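Side-chain contacts in protein E (Haemophilus influenzae, PDB 3ZH5), which serves as a surface adhesin, binding host epithelial cells and the host proteins vitronectin, laminin and plasminogen: residues I17-V20 and N24-I27; A76-T81 and A119-C124. All blocks are in the same frame, centred on the assembly; numbering follows the deposited sequence.

Contact 1 (I17-V20 and N24-I27)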
ATOM      1  N   ILE A  17       7.231  -1.811   6.186  1.00 34.22           N
ATOM      2  CA  ILE A  17       7.172  -3.187   6.506  1.00 33.09           C
ATOM      3  C   ILE A  17       7.040  -3.932   5.170  1.00 32.09           C
ATOM      4  O   ILE A  17       6.065  -3.755   4.437  1.00 31.50           O
ATOM      5  CB  ILE A  17       5.993  -3.523   7.383  1.00 32.57           C
ATOM      6  CG1 ILE A  17       5.967  -2.662   8.673  1.00 44.24           C
ATOM      7  CG2 ILE A  17       6.020  -5.012   7.724  1.00 32.06           C
ATOM      8  CD1 ILE A  17       4.781  -2.993   9.549  1.00 39.01           C
ATOM      9  N   ARG A  18       8.008  -4.770   4.857  1.00 32.73           N
ATOM     10  CA  ARG A  18       7.994  -5.481   3.584  1.00 34.75           C
ATOM     11  C   ARG A  18       7.094  -6.701   3.686  1.00 35.49           C
ATOM     12  O   ARG A  18       7.061  -7.387   4.700  1.00 31.20           O
ATOM     13  CB  ARG A  18       9.430  -5.864   3.206  1.00 33.26           C
ATOM     14  CG  ARG A  18       9.598  -6.731   1.996  1.00 33.74           C
ATOM     15  CD  ARG A  18      11.098  -7.016   1.838  1.00 39.93           C
ATOM     16  NE  ARG A  18      11.764  -5.943   1.116  1.00 37.95           N
ATOM     17  CZ  ARG A  18      13.017  -5.558   1.308  1.00 41.59           C
ATOM     18  NH1 ARG A  18      13.776  -6.148   2.225  1.00 42.80           N
ATOM     19  NH2 ARG A  18      13.512  -4.563   0.584  1.00 44.73           N
ATOM     20  N   LEU A  19       6.309  -6.962   2.648  1.00 30.71           N
ATOM     21  CA  LEU A  19       5.384  -8.071   2.717  1.00 30.63           C
ATOM     22  C   LEU A  19       5.936  -9.295   2.048  1.00 35.80           C
ATOM     23  O   LEU A  19       6.804  -9.229   1.185  1.00 35.73           O
ATOM     24  CB  LEU A  19       4.052  -7.710   2.040  1.00 32.65           C
ATOM     25  CG  LEU A  19       3.456  -6.501   2.760  1.00 40.81           C
ATOM     26  CD1 LEU A  19       2.094  -6.125   2.254  1.00 45.67           C
ATOM     27  CD2 LEU A  19       3.420  -6.762   4.286  1.00 37.15           C
ATOM     28  N   VAL A  20       5.368 -10.424   2.427  1.00 35.38           N
ATOM     29  CA  VAL A  20       5.639 -11.689   1.768  1.00 38.78           C
ATOM     30  C   VAL A  20       5.102 -11.667   0.324  1.00 43.94           C
ATOM     31  O   VAL A  20       4.105 -11.014   0.018  1.00 47.04           O
ATOM     32  CB  VAL A  20       5.001 -12.826   2.603  1.00 46.97           C
ATOM     33  CG1 VAL A  20       4.812 -14.075   1.802  1.00 62.52           C
ATOM     34  CG2 VAL A  20       5.841 -13.088   3.822  1.00 55.72           C
ATOM     35  N   ASN A  24       8.865  -5.700  -3.039  1.00 36.88           N
ATOM     36  CA  ASN A  24       8.664  -4.261  -3.293  1.00 33.42           C
ATOM     37  C   ASN A  24       7.330  -3.723  -2.837  1.00 29.28           C
ATOM     38  O   ASN A  24       6.982  -2.617  -3.207  1.00 28.12           O
ATOM     39  CB  ASN A  24       8.850  -3.969  -4.778  1.00 36.39           C
ATOM     40  CG  ASN A  24      10.263  -4.280  -5.214  1.00 37.48           C
ATOM     41  OD1 ASN A  24      11.199  -3.832  -4.549  1.00 42.40           O
ATOM     42  ND2 ASN A  24      10.435  -5.103  -6.266  1.00 38.20           N
ATOM     43  N   TYR A  25       6.586  -4.515  -2.085  1.00 27.63           N
ATOM     44  CA  TYR A  25       5.285  -4.067  -1.592  1.00 26.74           C
ATOM     45  C   TYR A  25       5.448  -3.873  -0.094  1.00 27.80           C
ATOM     46  O   TYR A  25       5.956  -4.775   0.582  1.00 25.90           O
ATOM     47  CB  TYR A  25       4.228  -5.141  -1.873  1.00 27.59           C
ATOM     48  CG  TYR A  25       2.797  -4.656  -1.770  1.00 36.12           C
ATOM     49  CD1 TYR A  25       2.269  -4.313  -0.555  1.00 30.71           C
ATOM     50  CD2 TYR A  25       1.973  -4.575  -2.894  1.00 42.92           C
ATOM     51  CE1 TYR A  25       0.954  -3.858  -0.439  1.00 34.15           C
ATOM     52  CE2 TYR A  25       0.663  -4.141  -2.799  1.00 43.95           C
ATOM     53  CZ  TYR A  25       0.154  -3.784  -1.568  1.00 39.66           C
ATOM     54  OH  TYR A  25      -1.145  -3.333  -1.445  1.00 43.98           O
ATOM     55  N   TYR A  26       5.053  -2.715   0.419  1.00 25.32           N
ATOM     56  CA  TYR A  26       5.269  -2.384   1.834  1.00 27.27           C
ATOM     57  C   TYR A  26       4.027  -1.774   2.503  1.00 30.85           C
ATOM     58  O   TYR A  26       3.145  -1.220   1.842  1.00 27.18           O
ATOM     59  CB  TYR A  26       6.371  -1.323   1.972  1.00 31.21           C
ATOM     60  CG  TYR A  26       7.695  -1.667   1.360  1.00 30.03           C
ATOM     61  CD1 TYR A  26       7.932  -1.475  -0.003  1.00 31.33           C
ATOM     62  CD2 TYR A  26       8.730  -2.177   2.144  1.00 28.53           C
ATOM     63  CE1 TYR A  26       9.186  -1.806  -0.584  1.00 30.16           C
ATOM     64  CE2 TYR A  26       9.970  -2.499   1.572  1.00 33.82           C
ATOM     65  CZ  TYR A  26      10.190  -2.286   0.225  1.00 32.50           C
ATOM     66  OH  TYR A  26      11.435  -2.629  -0.330  1.00 38.69           O
ATOM     67  N   ILE A  27       3.965  -1.884   3.818  1.00 22.95           N
ATOM     68  CA  ILE A  27       3.028  -1.074   4.624  1.00 26.54           C
ATOM     69  C   ILE A  27       3.809   0.119   5.134  1.00 28.92           C
ATOM     70  O   ILE A  27       4.927  -0.043   5.599  1.00 27.72           O
ATOM     71  CB  ILE A  27       2.560  -1.829   5.863  1.00 29.98           C
ATOM     72  CG1 ILE A  27       1.719  -3.033   5.459  1.00 30.22           C
ATOM     73  CG2 ILE A  27       1.805  -0.893   6.850  1.00 28.33           C
ATOM     74  CD1 ILE A  27       1.617  -4.026   6.541  1.00 33.09           C
TER
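R18 lies alongside Y26, its side chain running in the same direction as the phenol, with R18 CB 3.8 Å from Y26 CE2. The chain bends at chi3 (-85°), turning the guanidinium toward the hydroxyl end of the ring, where R18 NH2 gives a hydrogen bond to Y26 OH at 3.0 Å. This bond is moderately bent (142° at the hydrogen) and the oxygen stands 26° out of the guanidinium plane. The same NH2 also bonds T10 O, and NE bonds V23 O in the turn, so backbone carbonyls as well as the phenol fix the head group's rotation. R18 and Y26 form a non-hydrogen-bonded pair, and outside the hairpin W92 meets the Y26 ring edge-to-face.

On the other face, where I17, L19, Y25 and I27 meet, the contacts are apolar. L19 brings one methyl, CD1, to within 3.3 Å of CD1 of the Y25 ring, a tight approach, while its second methyl, CD2, reaches I27 CD1 at 4.0 Å. Between I17 and I27 the side chains meet mainly at their CB atoms. The backbones supply the frame: I17 and I27 exchange N-H...O bonds as a hydrogen-bonded pair, and L19 N binds Y25 O at 3.0 Å. Antiparallel pairing of two strands joined by a short connection makes a beta hairpin, here strands 16-19 and 25-34.

Contact 2 (A76-T81 and A119-C124)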
ATOM      1  N   ALA A  76     -11.753  -7.810  11.986  1.00 31.55           N
ATOM      2  CA  ALA A  76     -12.731  -8.801  12.453  1.00 35.21           C
ATOM      3  C   ALA A  76     -13.173  -9.771  11.321  1.00 38.70           C
ATOM      4  O   ALA A  76     -13.541 -10.916  11.574  1.00 41.01           O
ATOM      5  CB  ALA A  76     -13.941  -8.102  13.046  1.00 40.10           C
ATOM      6  N   ASN A  77     -13.165  -9.305  10.083  1.00 37.20           N
ATOM      7  CA  ASN A  77     -13.608 -10.147   8.959  1.00 33.22           C
ATOM      8  C   ASN A  77     -12.642 -10.110   7.794  1.00 30.84           C
ATOM      9  O   ASN A  77     -12.911 -10.694   6.745  1.00 35.32           O
ATOM     10  CB  ASN A  77     -15.020  -9.754   8.516  1.00 39.16           C
ATOM     11  CG  ASN A  77     -15.144  -8.272   8.150  1.00 35.39           C
ATOM     12  OD1 ASN A  77     -14.148  -7.573   7.928  1.00 31.03           O
ATOM     13  ND2 ASN A  77     -16.384  -7.799   8.058  1.00 40.68           N
ATOM     14  N   TYR A  78     -11.507  -9.439   7.981  1.00 32.33           N
ATOM     15  CA  TYR A  78     -10.496  -9.307   6.936  1.00 26.34           C
ATOM     16  C   TYR A  78     -11.069  -8.751   5.617  1.00 25.87           C
ATOM     17  O   TYR A  78     -10.643  -9.134   4.523  1.00 28.16           O
ATOM     18  CB  TYR A  78      -9.781 -10.654   6.714  1.00 32.79           C
ATOM     19  CG  TYR A  78      -8.586 -10.924   7.629  1.00 31.07           C
ATOM     20  CD1 TYR A  78      -8.616 -10.601   8.968  1.00 35.06           C
ATOM     21  CD2 TYR A  78      -7.429 -11.541   7.132  1.00 36.92           C
ATOM     22  CE1 TYR A  78      -7.524 -10.837   9.798  1.00 33.06           C
ATOM     23  CE2 TYR A  78      -6.338 -11.789   7.942  1.00 35.85           C
ATOM     24  CZ  TYR A  78      -6.397 -11.438   9.285  1.00 41.21           C
ATOM     25  OH  TYR A  78      -5.331 -11.664  10.111  1.00 42.81           O
ATOM     26  N   HIS A  79     -11.999  -7.796   5.723  1.00 24.95           N
ATOM     27  CA  HIS A  79     -12.343  -6.970   4.569  1.00 23.04           C
ATOM     28  C   HIS A  79     -11.320  -5.875   4.434  1.00 24.05           C
ATOM     29  O   HIS A  79     -10.944  -5.229   5.433  1.00 27.02           O
ATOM     30  CB  HIS A  79     -13.726  -6.317   4.732  1.00 20.75           C
ATOM     31  CG  HIS A  79     -14.871  -7.275   4.614  1.00 26.64           C
ATOM     32  ND1 HIS A  79     -16.199  -6.877   4.703  1.00 27.45           N
ATOM     33  CD2 HIS A  79     -14.892  -8.618   4.449  1.00 32.33           C
ATOM     34  CE1 HIS A  79     -16.976  -7.938   4.618  1.00 30.99           C
ATOM     35  NE2 HIS A  79     -16.207  -9.011   4.459  1.00 30.18           N
ATOM     36  N   LEU A  80     -10.904  -5.642   3.200  1.00 21.25           N
ATOM     37  CA  LEU A  80      -9.875  -4.670   2.866  1.00 18.72           C
ATOM     38  C   LEU A  80     -10.446  -3.813   1.764  1.00 18.10           C
ATOM     39  O   LEU A  80     -10.774  -4.329   0.689  1.00 19.42           O
ATOM     40  CB  LEU A  80      -8.620  -5.346   2.294  1.00 18.54           C
ATOM     41  CG  LEU A  80      -7.446  -4.372   2.100  1.00 26.64           C
ATOM     42  CD1 LEU A  80      -6.933  -3.919   3.442  1.00 21.25           C
ATOM     43  CD2 LEU A  80      -6.289  -4.993   1.408  1.00 36.89           C
ATOM     44  N   THR A  81     -10.599  -2.518   2.031  1.00 22.55           N
ATOM     45  CA  THR A  81     -11.081  -1.565   1.027  1.00 20.67           C
ATOM     46  C   THR A  81      -9.937  -0.767   0.425  1.00 17.89           C
ATOM     47  O   THR A  81      -9.060  -0.235   1.145  1.00 20.51           O
ATOM     48  CB  THR A  81     -12.079  -0.620   1.705  1.00 19.91           C
ATOM     49  OG1 THR A  81     -13.088  -1.413   2.357  1.00 22.69           O
ATOM     50  CG2 THR A  81     -12.667   0.381   0.731  1.00 20.68           C
ATOM     51  N   ALA A 119      -0.249  -8.671   5.037  1.00 38.61           N
ATOM     52  CA  ALA A 119      -0.356  -7.345   5.592  1.00 34.95           C
ATOM     53  C   ALA A 119      -1.360  -7.345   6.734  1.00 38.68           C
ATOM     54  O   ALA A 119      -1.079  -6.802   7.787  1.00 38.29           O
ATOM     55  CB  ALA A 119      -0.757  -6.313   4.561  1.00 39.35           C
ATOM     56  N   ALA A 120      -2.513  -7.967   6.527  1.00 35.98           N
ATOM     57  CA  ALA A 120      -3.561  -7.976   7.536  1.00 28.94           C
ATOM     58  C   ALA A 120      -3.144  -8.773   8.793  1.00 34.41           C
ATOM     59  O   ALA A 120      -3.416  -8.348   9.922  1.00 32.06           O
ATOM     60  CB  ALA A 120      -4.844  -8.502   6.961  1.00 28.87           C
ATOM     61  N   GLN A 121      -2.456  -9.891   8.607  1.00 33.21           N
ATOM     62  CA  GLN A 121      -1.947 -10.638   9.767  1.00 34.53           C
ATOM     63  C   GLN A 121      -1.018  -9.776  10.580  1.00 38.50           C
ATOM     64  O   GLN A 121      -1.061  -9.789  11.821  1.00 41.02           O
ATOM     65  CB  GLN A 121      -1.181 -11.901   9.312  1.00 39.46           C
ATOM     66  CG  GLN A 121      -2.043 -12.806   8.489  1.00 48.59           C
ATOM     67  CD  GLN A 121      -2.465 -14.055   9.238  1.00 62.12           C
ATOM     68  OE1 GLN A 121      -1.817 -15.111   9.129  1.00 49.09           O
ATOM     69  NE2 GLN A 121      -3.567 -13.953   9.991  1.00 64.22           N
ATOM     70  N   ILE A 122      -0.154  -9.027   9.907  1.00 34.24           N
ATOM     71  CA  ILE A 122       0.806  -8.204  10.628  1.00 34.70           C
ATOM     72  C   ILE A 122       0.112  -7.034  11.292  1.00 35.05           C
ATOM     73  O   ILE A 122       0.359  -6.739  12.463  1.00 34.45           O
ATOM     74  CB  ILE A 122       1.846  -7.656   9.700  1.00 34.87           C
ATOM     75  CG1 ILE A 122       2.691  -8.848   9.163  1.00 41.16           C
ATOM     76  CG2 ILE A 122       2.790  -6.674  10.414  1.00 35.20           C
ATOM     77  CD1 ILE A 122       3.747  -8.499   8.121  1.00 38.54           C
ATOM     78  N   ILE A 123      -0.755  -6.358  10.540  1.00 31.57           N
ATOM     79  CA  ILE A 123      -1.389  -5.167  11.102  1.00 30.54           C
ATOM     80  C   ILE A 123      -2.267  -5.549  12.275  1.00 32.91           C
ATOM     81  O   ILE A 123      -2.195  -4.927  13.354  1.00 36.95           O
ATOM     82  CB  ILE A 123      -2.192  -4.376  10.076  1.00 32.14           C
ATOM     83  CG1 ILE A 123      -1.250  -3.556   9.223  1.00 29.20           C
ATOM     84  CG2 ILE A 123      -3.160  -3.357  10.787  1.00 34.93           C
ATOM     85  CD1 ILE A 123      -1.896  -3.146   7.935  1.00 32.57           C
ATOM     86  N   CYS A 124      -3.067  -6.587  12.093  1.00 36.27           N
ATOM     87  CA  CYS A 124      -4.015  -6.966  13.123  1.00 36.85           C
ATOM     88  C   CYS A 124      -3.317  -7.472  14.371  1.00 38.41           C
ATOM     89  O   CYS A 124      -3.736  -7.156  15.472  1.00 36.58           O
ATOM     90  CB  CYS A 124      -5.015  -7.976  12.586  1.00 37.86           C
ATOM     91  SG  CYS A 124      -5.999  -7.218  11.227  1.00 39.14           S
TER
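Y78 OH accepts a hydrogen bond from Q121 NE2 at 2.9 Å, nearly straight at 167°, the polar link between segments 76-81 and 119-124. The oxygen lies almost in the plane of the Q121 amide, while the amide and the phenol ring are turned 74° against each other; NE2 sits at the edge of the ring, near its plane. Q121 reaches this place by folding at chi2 (-107°), which brings its amide back across the end of the phenol, its CG lying 3.8 Å from Y78 OH.

One turn of helix supplies the remaining contacts. A120 puts its CB over one face of the Y78 ring, displaced toward the rim and closest to CE2 at 3.7 Å, a CH-pi contact. C124 SG comes in obliquely, 4.2 Å from Y78 CE1, and makes a sulfur-aromatic contact. That sulfur is also tied to C75 in a disulfide, so a covalent link joins the helix to the chain just ahead of the loop that carries Y78. Within that loop N77 OD1 accepts from H79 N, 3.1 Å away, forming an Asx turn.

The Y78 ring is buried, and Y117, a turn earlier on the helix, also meets it, the two planes inclined. A120 and C124 also rest on L73 of strand 64-74, and L110 touches A120; helix 115-128 thus packs against the sheet, with the turn between strands 64-74 and 79-88 pinned to its side.

Taken together, the two contacts illustrate how one antiparallel sheet is held by different means in different places. Contact 1 is a local pairing of neighbouring strands, built on backbone hydrogen bonds and only partly buried; contact 2 brings together segments far apart in sequence, chiefly through side chains, and is buried apart from the exposed Q121. Helix 115-128 joins them. From the helix segment of contact 2, A119 CB packs 3.7 Å from L19 CD1 of contact 1 and also against I27, while I123 meets I27 as well. The apolar face of the hairpin thus lies against the helix that, on another side, receives the aromatic ring and the disulfide.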